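Local structure of serine acetyltransferase (Bacteroides vulgatus ATCC 8482, 3F1X) at residues A[52-57]-A[149-154]; A[136-139]-A[143-146]; A[158-163]-A[201-206]. The protein probably acts as an acyltransferase of amino-acid biosynthesis, moving an acetyl group onto serine as expected for a serine acetyltransferase. One frame throughout, in Å; residues are numbered along the deposited sequence.

Contact 1 (A[52-57]-A[149-154]); sequences IIFPGY and EIISCY
Ile151 sets its CG2 methyl over one face of the Phe54 ring. The methyl lies 19° off the ring normal and 3.8 Å from the ring centroid, displaced toward the rim, which satisfies the geometry of a CH-pi contact. The other branch reaches further along the same ring, bringing Ile151 CD1 to 3.5 Å from Phe54 CD1. Both branches can touch because CG2 stands anti to the backbone N of Ile151 while CG1 is turned beside that N (chi1 -64°). From the opposite side Ile53 CG2 sits 3.7 Å above the plane of the Phe54 ring, over its centre, so the ring is held between two isoleucine methyls. Replacing Phe54 with an alanine is likely to take the aromatic face from Ile151 CG2 and open a gap between the two methyls.

A second touch is at a ring edge: Ser152 OG comes to 3.4 Å from Tyr57 CD2, near the ring plane. That oxygen is hydrogen-bonded to Gly148 O of its own helix. Around this shell, Ser161 also touches Phe54, and Tyr23 and His30 of the second subunit pack on Phe54 and Tyr57.

Phe54 and Tyr57 are placed by the bond from Tyr57 N to Phe54 O (3.2 Å), which spans Pro55 and Gly56. With the positive phi of Gly56 (88°), this is the signature of a type II beta turn following helix 39-53.

Contact 2 (A[136-139]-A[143-146]); sequences AAYY and AATC
The ring of Tyr138 reaches Ala144 where helix 123-139 gives way, through a short loop, to helix 147-153. The arrangement is a compact helix-loop-helix connection in the helical domain: the CA atoms of this pair come within 5.5 Å, as expected for segments only three residues apart.

The looser side is that of Thr145 and Tyr139. Thr145 is exposed, its CB bond is turned away from the helix, and its side chain approaches the helical segment no nearer than 5.5 Å. Tyr139 points away as well and is likewise exposed; one face of its ring is set against CD2 of the neighbouring Tyr138, within the helix, and not against the loop. The second subunit adds cover elsewhere, with His194 on Ala143 and Phe93 on Cys146.

The tightly packed side gathers round one edge of the Tyr138 ring and the methyl of Ala144, whose CB bond points toward the helix. That methyl lies 4.1 Å from Tyr138 CD1 and an equal 4.1 Å from Ala137 O, so it rests against both the ring and the backbone of the last helical turn. Ile150 of the following helix touches Ala137, Tyr138 and Ala144, which ties the loop and both helices to one apolar side chain. The ring of Tyr138 also meets Phe147 edge-to-face, so one aromatic group serves the loop and the start of the next helix.

No hydrogen bond joins the two segments, and the shortest approaches set ring against backbone. With CG of Tyr138 anti to its N (chi1 176°), the ring extends toward the N-cap position: Thr145 C lies at the ring edge, near its plane, 3.8 Å from Tyr138 CE1, and Cys146 N is 3.6 Å from the same CE1.

Contact 3 (A[158-163]-A[201-206]); sequences RAISNY and HHFTID
Ile160 of helix 155-171 is the side chain that carries this contact: its CB bond points toward the strand segment, and Phe203, Thr204 and Ile205 in turn are met by its atoms. Ahead of them, His201 and His202 lead into the strand without touching the helix segment, and the positive phi of His202 (46°) marks the bend that precedes the strand.

Phe203 comes next and gives the nearest approach. Its CD2 is 3.7 Å from Ile160 CD1 and 4.0 Å from Ile160 CG1, and the methyl meets the ring obliquely. A first torsion near 180° (chi1 178°) swings the Phe203 ring out from the main chain to the helix. Ile160 CD1 also lies 3.9 Å from Phe203 O, so the end of the isoleucine spans both ring and main chain.

At Thr204 the side chain turns away from helix 155-171, and Ile160 meets only backbone: CD1 is 4.4 Å from Thr204 CA. The alternation of a strand brings Ile205 back toward the helix, with its CD1 4.3 Å from Ile160 CG1. Asp206 then closes the segment by pairing with Leu225 through backbone hydrogen bonding, as Thr204 does, in the parallel coils of the left-handed beta-helix.

All four touching residues are buried and no hydrogen bond crosses between the segments. Segments 158-163 and 201-206 therefore meet mainly through hydrocarbon, with main-chain atoms of Phe203 and Thr204 included among those that Ile160 touches. Polar ties between helical domain and beta-helix are supplied close by: helix 123-139 offers Thr132 OG1 to His202 N and Asp133 OD1 to Phe203 N, hydrogen bonds that fix the backbone leading into the strand while the isoleucine fills the apolar side.

In the fold
Contact 3 is the core member, wholly buried, its centre about 9 Å from the centre of the chain, those of contacts 1 and 2 about 17 and 21 Å. Contact 1 is partly buried and contact 2 a surface contact; both are bordered by the second subunit, whereas no other chain touches contact 3. Contact 1 uses helix 147-153; contact 2 holds the loop that leads into it, and Tyr154 packs on Ala144. A probable hydrogen bond from Arg158 NH1 to Ser152 O (2.9 Å) links contacts 1 and 3, while Ala136 CB meets His202 O between contacts 2 and 3. Contact 3 is apolar, built round Ile160; contact 1 joins a CH-pi contact to a hydroxyl at a ring edge; contact 2 sets a ring against loop backbone.

Contact 1 (A[52-57]-A[149-154])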
ATOM      1  N   ILE A  52       5.943  -1.732  22.682  1.00 15.58           N
ATOM      2  CA  ILE A  52       5.524  -1.361  24.023  1.00 17.00           C
ATOM      3  C   ILE A  52       6.519  -1.912  25.048  1.00 17.92           C
ATOM      4  O   ILE A  52       6.820  -1.266  26.047  1.00 17.95           O
ATOM      5  CB  ILE A  52       4.121  -1.920  24.334  1.00 14.98           C
ATOM      6  CG1 ILE A  52       3.088  -1.248  23.438  1.00 15.62           C
ATOM      7  CG2 ILE A  52       3.787  -1.696  25.797  1.00 15.25           C
ATOM      8  CD1 ILE A  52       1.741  -1.946  23.410  1.00 12.34           C
ATOM      9  N   ILE A  53       7.018  -3.116  24.794  1.00 19.11           N
ATOM     10  CA  ILE A  53       7.980  -3.742  25.697  1.00 18.98           C
ATOM     11  C   ILE A  53       9.336  -3.034  25.617  1.00 19.14           C
ATOM     12  O   ILE A  53      10.002  -2.835  26.628  1.00 18.74           O
ATOM     13  CB  ILE A  53       8.152  -5.236  25.357  1.00 16.95           C
ATOM     14  CG1 ILE A  53       6.868  -5.988  25.707  1.00 14.75           C
ATOM     15  CG2 ILE A  53       9.384  -5.807  26.082  1.00 17.10           C
ATOM     16  CD1 ILE A  53       6.755  -7.385  25.087  1.00 12.77           C
ATOM     17  N   PHE A  54       9.742  -2.661  24.410  1.00 20.04           N
ATOM     18  CA  PHE A  54      11.013  -1.961  24.199  1.00 19.86           C
ATOM     19  C   PHE A  54      10.691  -0.598  23.604  1.00 20.68           C
ATOM     20  O   PHE A  54      10.888  -0.367  22.415  1.00 20.99           O
ATOM     21  CB  PHE A  54      11.888  -2.747  23.222  1.00 20.59           C
ATOM     22  CG  PHE A  54      12.177  -4.150  23.659  1.00 20.23           C
ATOM     23  CD1 PHE A  54      13.005  -4.395  24.755  1.00 18.74           C
ATOM     24  CD2 PHE A  54      11.628  -5.228  22.974  1.00 20.57           C
ATOM     25  CE1 PHE A  54      13.283  -5.706  25.161  1.00 21.15           C
ATOM     26  CE2 PHE A  54      11.895  -6.548  23.367  1.00 22.22           C
ATOM     27  CZ  PHE A  54      12.722  -6.784  24.460  1.00 21.84           C
ATOM     28  N   PRO A  55      10.198   0.331  24.433  1.00 21.83           N
ATOM     29  CA  PRO A  55       9.842   1.674  23.964  1.00 23.51           C
ATOM     30  C   PRO A  55      10.934   2.460  23.250  1.00 25.24           C
ATOM     31  O   PRO A  55      12.062   2.563  23.728  1.00 22.81           O
ATOM     32  CB  PRO A  55       9.357   2.369  25.237  1.00 22.41           C
ATOM     33  CG  PRO A  55      10.148   1.702  26.312  1.00 24.26           C
ATOM     34  CD  PRO A  55      10.126   0.243  25.901  1.00 19.45           C
ATOM     35  N   GLY A  56      10.587   3.016  22.098  1.00 26.27           N
ATOM     36  CA  GLY A  56      11.554   3.787  21.345  1.00 33.25           C
ATOM     37  C   GLY A  56      12.396   2.975  20.372  1.00 36.49           C
ATOM     38  O   GLY A  56      13.030   3.550  19.490  1.00 37.73           O
ATOM     39  N   TYR A  57      12.427   1.653  20.533  1.00 39.78           N
ATOM     40  CA  TYR A  57      13.208   0.803  19.634  1.00 42.08           C
ATOM     41  C   TYR A  57      12.348   0.344  18.479  1.00 43.73           C
ATOM     42  O   TYR A  57      12.793   0.297  17.330  1.00 45.17           O
ATOM     43  CB  TYR A  57      13.772  -0.416  20.363  1.00 41.79           C
ATOM     44  CG  TYR A  57      15.071  -0.132  21.067  1.00 44.03           C
ATOM     45  CD1 TYR A  57      15.095   0.302  22.388  1.00 43.24           C
ATOM     46  CD2 TYR A  57      16.284  -0.269  20.399  1.00 42.39           C
ATOM     47  CE1 TYR A  57      16.307   0.593  23.028  1.00 43.06           C
ATOM     48  CE2 TYR A  57      17.492   0.019  21.025  1.00 43.72           C
ATOM     49  CZ  TYR A  57      17.501   0.449  22.338  1.00 42.68           C
ATOM     50  OH  TYR A  57      18.705   0.733  22.943  1.00 42.50           O
ATOM     51  N   GLU A 149      21.634  -3.157  19.828  1.00 30.40           N
ATOM     52  CA  GLU A 149      21.844  -3.949  18.622  1.00 30.78           C
ATOM     53  C   GLU A 149      21.124  -5.282  18.756  1.00 28.69           C
ATOM     54  O   GLU A 149      20.583  -5.818  17.784  1.00 26.86           O
ATOM     55  CB  GLU A 149      23.344  -4.206  18.393  1.00 33.09           C
ATOM     56  CG  GLU A 149      23.630  -5.142  17.217  1.00 37.33           C
ATOM     57  CD  GLU A 149      25.117  -5.370  16.961  1.00 39.96           C
ATOM     58  OE1 GLU A 149      25.795  -6.007  17.798  1.00 41.70           O
ATOM     59  OE2 GLU A 149      25.610  -4.908  15.909  1.00 42.31           O
ATOM     60  N   ILE A 150      21.129  -5.822  19.969  1.00 26.55           N
ATOM     61  CA  ILE A 150      20.487  -7.100  20.233  1.00 24.79           C
ATOM     62  C   ILE A 150      18.979  -7.022  20.056  1.00 24.05           C
ATOM     63  O   ILE A 150      18.398  -7.815  19.322  1.00 22.89           O
ATOM     64  CB  ILE A 150      20.822  -7.589  21.651  1.00 24.65           C
ATOM     65  CG1 ILE A 150      22.319  -7.925  21.717  1.00 26.00           C
ATOM     66  CG2 ILE A 150      19.968  -8.796  22.009  1.00 24.63           C
ATOM     67  CD1 ILE A 150      22.804  -8.334  23.083  1.00 25.09           C
ATOM     68  N   ILE A 151      18.351  -6.059  20.720  1.00 24.59           N
ATOM     69  CA  ILE A 151      16.906  -5.884  20.629  1.00 24.12           C
ATOM     70  C   ILE A 151      16.476  -5.551  19.205  1.00 25.92           C
ATOM     71  O   ILE A 151      15.451  -6.044  18.717  1.00 25.54           O
ATOM     72  CB  ILE A 151      16.431  -4.732  21.545  1.00 24.76           C
ATOM     73  CG1 ILE A 151      16.708  -5.083  23.009  1.00 24.23           C
ATOM     74  CG2 ILE A 151      14.938  -4.455  21.322  1.00 20.39           C
ATOM     75  CD1 ILE A 151      16.427  -3.948  23.964  1.00 26.17           C
ATOM     76  N   SER A 152      17.278  -4.724  18.542  1.00 24.47           N
ATOM     77  CA  SER A 152      16.980  -4.261  17.191  1.00 26.55           C
ATOM     78  C   SER A 152      17.056  -5.248  16.029  1.00 25.74           C
ATOM     79  O   SER A 152      16.248  -5.153  15.107  1.00 24.70           O
ATOM     80  CB  SER A 152      17.840  -3.032  16.870  1.00 25.33           C
ATOM     81  OG  SER A 152      17.428  -1.922  17.644  1.00 24.59           O
ATOM     82  N   CYS A 153      18.002  -6.187  16.045  1.00 25.64           N
ATOM     83  CA  CYS A 153      18.085  -7.117  14.927  1.00 25.31           C
ATOM     84  C   CYS A 153      18.387  -8.582  15.219  1.00 24.75           C
ATOM     85  O   CYS A 153      18.374  -9.402  14.301  1.00 24.12           O
ATOM     86  CB  CYS A 153      19.083  -6.600  13.886  1.00 27.69           C
ATOM     87  SG  CYS A 153      20.818  -6.660  14.378  1.00 28.16           S
ATOM     88  N   TYR A 154      18.669  -8.926  16.470  1.00 23.64           N
ATOM     89  CA  TYR A 154      18.943 -10.327  16.793  1.00 24.33           C
ATOM     90  C   TYR A 154      17.652 -11.128  16.675  1.00 24.43           C
ATOM     91  O   TYR A 154      16.647 -10.804  17.309  1.00 23.05           O
ATOM     92  CB  TYR A 154      19.504 -10.451  18.204  1.00 27.33           C
ATOM     93  CG  TYR A 154      20.992 -10.254  18.279  1.00 29.20           C
ATOM     94  CD1 TYR A 154      21.631  -9.298  17.495  1.00 30.05           C
ATOM     95  CD2 TYR A 154      21.765 -11.008  19.154  1.00 31.20           C
ATOM     96  CE1 TYR A 154      23.008  -9.101  17.578  1.00 32.08           C
ATOM     97  CE2 TYR A 154      23.145 -10.816  19.249  1.00 32.17           C
ATOM     98  CZ  TYR A 154      23.758  -9.860  18.458  1.00 32.15           C
ATOM     99  OH  TYR A 154      25.118  -9.663  18.549  1.00 35.57           O
TER

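Contact 2 (A[136-139]-A[143-146])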
ATOM      1  N   ALA A 136      21.419 -11.706  28.998  1.00 21.36           N
ATOM      2  CA  ALA A 136      22.093 -12.981  28.813  1.00 23.34           C
ATOM      3  C   ALA A 136      22.660 -13.072  27.400  1.00 24.94           C
ATOM      4  O   ALA A 136      23.740 -13.633  27.191  1.00 26.39           O
ATOM      5  CB  ALA A 136      21.125 -14.129  29.068  1.00 23.46           C
ATOM      6  N   ALA A 137      21.938 -12.515  26.433  1.00 24.81           N
ATOM      7  CA  ALA A 137      22.385 -12.543  25.041  1.00 27.54           C
ATOM      8  C   ALA A 137      23.625 -11.674  24.850  1.00 29.03           C
ATOM      9  O   ALA A 137      24.508 -12.003  24.059  1.00 28.98           O
ATOM     10  CB  ALA A 137      21.261 -12.071  24.116  1.00 27.30           C
ATOM     11  N   TYR A 138      23.685 -10.569  25.583  1.00 30.57           N
ATOM     12  CA  TYR A 138      24.813  -9.653  25.505  1.00 33.16           C
ATOM     13  C   TYR A 138      26.052 -10.200  26.223  1.00 34.15           C
ATOM     14  O   TYR A 138      27.108 -10.369  25.621  1.00 33.64           O
ATOM     15  CB  TYR A 138      24.430  -8.302  26.121  1.00 34.60           C
ATOM     16  CG  TYR A 138      25.579  -7.326  26.174  1.00 37.64           C
ATOM     17  CD1 TYR A 138      26.079  -6.751  25.012  1.00 39.06           C
ATOM     18  CD2 TYR A 138      26.192  -7.004  27.381  1.00 39.48           C
ATOM     19  CE1 TYR A 138      27.173  -5.872  25.048  1.00 39.87           C
ATOM     20  CE2 TYR A 138      27.291  -6.128  27.432  1.00 39.94           C
ATOM     21  CZ  TYR A 138      27.775  -5.567  26.261  1.00 40.78           C
ATOM     22  OH  TYR A 138      28.860  -4.712  26.292  1.00 42.28           O
ATOM     23  N   TYR A 139      25.911 -10.470  27.515  1.00 36.31           N
ATOM     24  CA  TYR A 139      27.019 -10.968  28.323  1.00 40.60           C
ATOM     25  C   TYR A 139      27.709 -12.237  27.844  1.00 41.45           C
ATOM     26  O   TYR A 139      28.887 -12.439  28.133  1.00 41.76           O
ATOM     27  CB  TYR A 139      26.562 -11.168  29.768  1.00 41.95           C
ATOM     28  CG  TYR A 139      26.513  -9.884  30.561  1.00 46.16           C
ATOM     29  CD1 TYR A 139      27.679  -9.186  30.862  1.00 47.30           C
ATOM     30  CD2 TYR A 139      25.303  -9.365  31.010  1.00 47.57           C
ATOM     31  CE1 TYR A 139      27.645  -7.996  31.599  1.00 49.76           C
ATOM     32  CE2 TYR A 139      25.254  -8.176  31.743  1.00 50.17           C
ATOM     33  CZ  TYR A 139      26.431  -7.497  32.035  1.00 51.40           C
ATOM     34  OH  TYR A 139      26.392  -6.329  32.762  1.00 53.53           O
ATOM     35  N   ALA A 143      30.400 -11.194  20.281  1.00 52.08           N
ATOM     36  CA  ALA A 143      30.036 -10.611  18.994  1.00 53.29           C
ATOM     37  C   ALA A 143      28.934  -9.568  19.167  1.00 53.62           C
ATOM     38  O   ALA A 143      28.653  -8.785  18.256  1.00 53.49           O
ATOM     39  CB  ALA A 143      29.582 -11.709  18.029  1.00 53.49           C
ATOM     40  N   ALA A 144      28.305  -9.572  20.337  1.00 53.67           N
ATOM     41  CA  ALA A 144      27.261  -8.603  20.640  1.00 54.21           C
ATOM     42  C   ALA A 144      28.000  -7.404  21.202  1.00 53.67           C
ATOM     43  O   ALA A 144      28.915  -7.564  22.012  1.00 54.17           O
ATOM     44  CB  ALA A 144      26.297  -9.166  21.672  1.00 54.65           C
ATOM     45  N   THR A 145      27.616  -6.205  20.779  1.00 53.50           N
ATOM     46  CA  THR A 145      28.312  -5.018  21.252  1.00 53.09           C
ATOM     47  C   THR A 145      27.406  -3.933  21.824  1.00 51.12           C
ATOM     48  O   THR A 145      27.869  -2.822  22.081  1.00 51.37           O
ATOM     49  CB  THR A 145      29.163  -4.411  20.113  1.00 55.68           C
ATOM     50  OG1 THR A 145      29.647  -5.465  19.267  1.00 57.21           O
ATOM     51  CG2 THR A 145      30.365  -3.656  20.690  1.00 56.69           C
ATOM     52  N   CYS A 146      26.131  -4.249  22.039  1.00 48.65           N
ATOM     53  CA  CYS A 146      25.186  -3.273  22.580  1.00 45.56           C
ATOM     54  C   CYS A 146      23.816  -3.898  22.856  1.00 42.71           C
ATOM     55  O   CYS A 146      23.378  -4.783  22.125  1.00 41.87           O
ATOM     56  CB  CYS A 146      25.015  -2.112  21.591  1.00 47.47           C
ATOM     57  SG  CYS A 146      23.848  -0.821  22.102  1.00 52.79           S
TER

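Contact 3 (A[158-163]-A[201-206])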
ATOM      1  N   ARG A 158      13.585 -11.919  19.110  1.00 20.73           N
ATOM      2  CA  ARG A 158      12.277 -11.867  18.481  1.00 18.48           C
ATOM      3  C   ARG A 158      11.509 -13.155  18.735  1.00 16.55           C
ATOM      4  O   ARG A 158      10.326 -13.123  19.066  1.00 15.16           O
ATOM      5  CB  ARG A 158      12.429 -11.626  16.973  1.00 19.63           C
ATOM      6  CG  ARG A 158      12.947 -10.239  16.657  1.00 25.95           C
ATOM      7  CD  ARG A 158      13.258 -10.037  15.183  1.00 30.36           C
ATOM      8  NE  ARG A 158      13.759  -8.686  14.929  1.00 34.95           N
ATOM      9  CZ  ARG A 158      14.114  -8.231  13.731  1.00 37.64           C
ATOM     10  NH1 ARG A 158      14.559  -6.986  13.592  1.00 37.32           N
ATOM     11  NH2 ARG A 158      14.026  -9.022  12.669  1.00 37.75           N
ATOM     12  N   ALA A 159      12.188 -14.293  18.585  1.00 15.64           N
ATOM     13  CA  ALA A 159      11.551 -15.589  18.814  1.00 15.41           C
ATOM     14  C   ALA A 159      11.178 -15.741  20.287  1.00 16.17           C
ATOM     15  O   ALA A 159      10.069 -16.158  20.612  1.00 17.38           O
ATOM     16  CB  ALA A 159      12.491 -16.718  18.394  1.00 15.53           C
ATOM     17  N   ILE A 160      12.106 -15.398  21.174  1.00 15.86           N
ATOM     18  CA  ILE A 160      11.861 -15.508  22.609  1.00 17.59           C
ATOM     19  C   ILE A 160      10.737 -14.556  23.033  1.00 18.62           C
ATOM     20  O   ILE A 160       9.906 -14.898  23.874  1.00 17.02           O
ATOM     21  CB  ILE A 160      13.157 -15.216  23.411  1.00 17.96           C
ATOM     22  CG1 ILE A 160      14.190 -16.300  23.111  1.00 17.40           C
ATOM     23  CG2 ILE A 160      12.874 -15.185  24.917  1.00 18.47           C
ATOM     24  CD1 ILE A 160      15.575 -15.983  23.616  1.00 17.29           C
ATOM     25  N   SER A 161      10.706 -13.367  22.443  1.00 17.77           N
ATOM     26  CA  SER A 161       9.655 -12.405  22.752  1.00 17.55           C
ATOM     27  C   SER A 161       8.310 -12.981  22.333  1.00 17.00           C
ATOM     28  O   SER A 161       7.359 -12.973  23.114  1.00 15.11           O
ATOM     29  CB  SER A 161       9.896 -11.088  22.016  1.00 16.92           C
ATOM     30  OG  SER A 161      11.065 -10.456  22.484  1.00 26.00           O
ATOM     31  N   ASN A 162       8.235 -13.486  21.098  1.00 15.86           N
ATOM     32  CA  ASN A 162       6.992 -14.069  20.588  1.00 15.45           C
ATOM     33  C   ASN A 162       6.555 -15.218  21.502  1.00 15.88           C
ATOM     34  O   ASN A 162       5.373 -15.356  21.827  1.00 13.68           O
ATOM     35  CB  ASN A 162       7.174 -14.601  19.154  1.00 15.02           C
ATOM     36  CG  ASN A 162       6.982 -13.525  18.086  1.00 16.40           C
ATOM     37  OD1 ASN A 162       7.530 -12.427  18.183  1.00 20.34           O
ATOM     38  ND2 ASN A 162       6.214 -13.850  17.046  1.00 18.87           N
ATOM     39  N   TYR A 163       7.516 -16.048  21.899  1.00 13.87           N
ATOM     40  CA  TYR A 163       7.236 -17.170  22.791  1.00 15.37           C
ATOM     41  C   TYR A 163       6.615 -16.709  24.116  1.00 16.55           C
ATOM     42  O   TYR A 163       5.546 -17.182  24.504  1.00 18.09           O
ATOM     43  CB  TYR A 163       8.514 -17.962  23.108  1.00 14.82           C
ATOM     44  CG  TYR A 163       8.387 -18.733  24.398  1.00 15.74           C
ATOM     45  CD1 TYR A 163       7.550 -19.839  24.491  1.00 19.00           C
ATOM     46  CD2 TYR A 163       9.004 -18.281  25.562  1.00 17.86           C
ATOM     47  CE1 TYR A 163       7.322 -20.474  25.724  1.00 15.45           C
ATOM     48  CE2 TYR A 163       8.778 -18.904  26.792  1.00 16.52           C
ATOM     49  CZ  TYR A 163       7.938 -19.993  26.862  1.00 16.28           C
ATOM     50  OH  TYR A 163       7.708 -20.579  28.084  1.00 17.78           O
ATOM     51  N   HIS A 201      14.365 -17.511  33.356  1.00 18.24           N
ATOM     52  CA  HIS A 201      14.964 -16.215  33.063  1.00 18.86           C
ATOM     53  C   HIS A 201      16.342 -16.350  32.425  1.00 17.52           C
ATOM     54  O   HIS A 201      16.908 -17.441  32.358  1.00 15.81           O
ATOM     55  CB  HIS A 201      15.068 -15.386  34.350  1.00 21.71           C
ATOM     56  CG  HIS A 201      13.747 -14.909  34.869  1.00 24.15           C
ATOM     57  ND1 HIS A 201      12.586 -15.641  34.734  1.00 25.85           N
ATOM     58  CD2 HIS A 201      13.406 -13.787  35.547  1.00 25.08           C
ATOM     59  CE1 HIS A 201      11.587 -14.990  35.304  1.00 24.84           C
ATOM     60  NE2 HIS A 201      12.059 -13.862  35.805  1.00 25.68           N
ATOM     61  N   HIS A 202      16.867 -15.227  31.949  1.00 18.52           N
ATOM     62  CA  HIS A 202      18.181 -15.196  31.321  1.00 19.13           C
ATOM     63  C   HIS A 202      18.346 -16.335  30.319  1.00 18.05           C
ATOM     64  O   HIS A 202      19.337 -17.055  30.335  1.00 20.48           O
ATOM     65  CB  HIS A 202      19.269 -15.278  32.392  1.00 19.30           C
ATOM     66  CG  HIS A 202      19.237 -14.142  33.366  1.00 19.11           C
ATOM     67  ND1 HIS A 202      18.348 -14.085  34.418  1.00 21.24           N
ATOM     68  CD2 HIS A 202      19.952 -12.994  33.416  1.00 20.32           C
ATOM     69  CE1 HIS A 202      18.516 -12.949  35.073  1.00 20.02           C
ATOM     70  NE2 HIS A 202      19.483 -12.268  34.485  1.00 20.88           N
ATOM     71  N   PHE A 203      17.360 -16.498  29.452  1.00 16.98           N
ATOM     72  CA  PHE A 203      17.414 -17.543  28.445  1.00 16.64           C
ATOM     73  C   PHE A 203      18.021 -16.950  27.179  1.00 17.13           C
ATOM     74  O   PHE A 203      17.737 -15.814  26.825  1.00 17.40           O
ATOM     75  CB  PHE A 203      16.004 -18.059  28.151  1.00 14.09           C
ATOM     76  CG  PHE A 203      15.958 -19.119  27.088  1.00 16.76           C
ATOM     77  CD1 PHE A 203      16.620 -20.337  27.268  1.00 16.73           C
ATOM     78  CD2 PHE A 203      15.247 -18.909  25.907  1.00 16.47           C
ATOM     79  CE1 PHE A 203      16.573 -21.338  26.286  1.00 17.68           C
ATOM     80  CE2 PHE A 203      15.193 -19.906  24.916  1.00 17.59           C
ATOM     81  CZ  PHE A 203      15.857 -21.121  25.109  1.00 16.55           C
ATOM     82  N   THR A 204      18.864 -17.709  26.498  1.00 19.60           N
ATOM     83  CA  THR A 204      19.455 -17.199  25.279  1.00 21.34           C
ATOM     84  C   THR A 204      19.603 -18.296  24.235  1.00 20.34           C
ATOM     85  O   THR A 204      19.821 -19.462  24.563  1.00 18.42           O
ATOM     86  CB  THR A 204      20.829 -16.545  25.558  1.00 24.59           C
ATOM     87  OG1 THR A 204      21.264 -15.829  24.397  1.00 29.52           O
ATOM     88  CG2 THR A 204      21.851 -17.590  25.906  1.00 24.04           C
ATOM     89  N   ILE A 205      19.446 -17.910  22.976  1.00 18.54           N
ATOM     90  CA  ILE A 205      19.584 -18.826  21.857  1.00 17.49           C
ATOM     91  C   ILE A 205      20.577 -18.160  20.919  1.00 16.61           C
ATOM     92  O   ILE A 205      20.337 -17.051  20.442  1.00 15.78           O
ATOM     93  CB  ILE A 205      18.240 -19.031  21.126  1.00 18.60           C
ATOM     94  CG1 ILE A 205      17.264 -19.780  22.042  1.00 18.79           C
ATOM     95  CG2 ILE A 205      18.470 -19.791  19.829  1.00 17.88           C
ATOM     96  CD1 ILE A 205      15.850 -19.912  21.493  1.00 17.12           C
ATOM     97  N   ASP A 206      21.702 -18.823  20.680  1.00 18.28           N
ATOM     98  CA  ASP A 206      22.736 -18.277  19.808  1.00 20.15           C
ATOM     99  C   ASP A 206      22.493 -18.696  18.361  1.00 16.73           C
ATOM    100  O   ASP A 206      22.492 -19.886  18.060  1.00 17.42           O
ATOM    101  CB  ASP A 206      24.110 -18.782  20.256  1.00 24.21           C
ATOM    102  CG  ASP A 206      25.202 -17.752  20.055  1.00 30.09           C
ATOM    103  OD1 ASP A 206      25.158 -17.018  19.041  1.00 33.58           O
ATOM    104  OD2 ASP A 206      26.113 -17.683  20.910  1.00 32.90           O
TER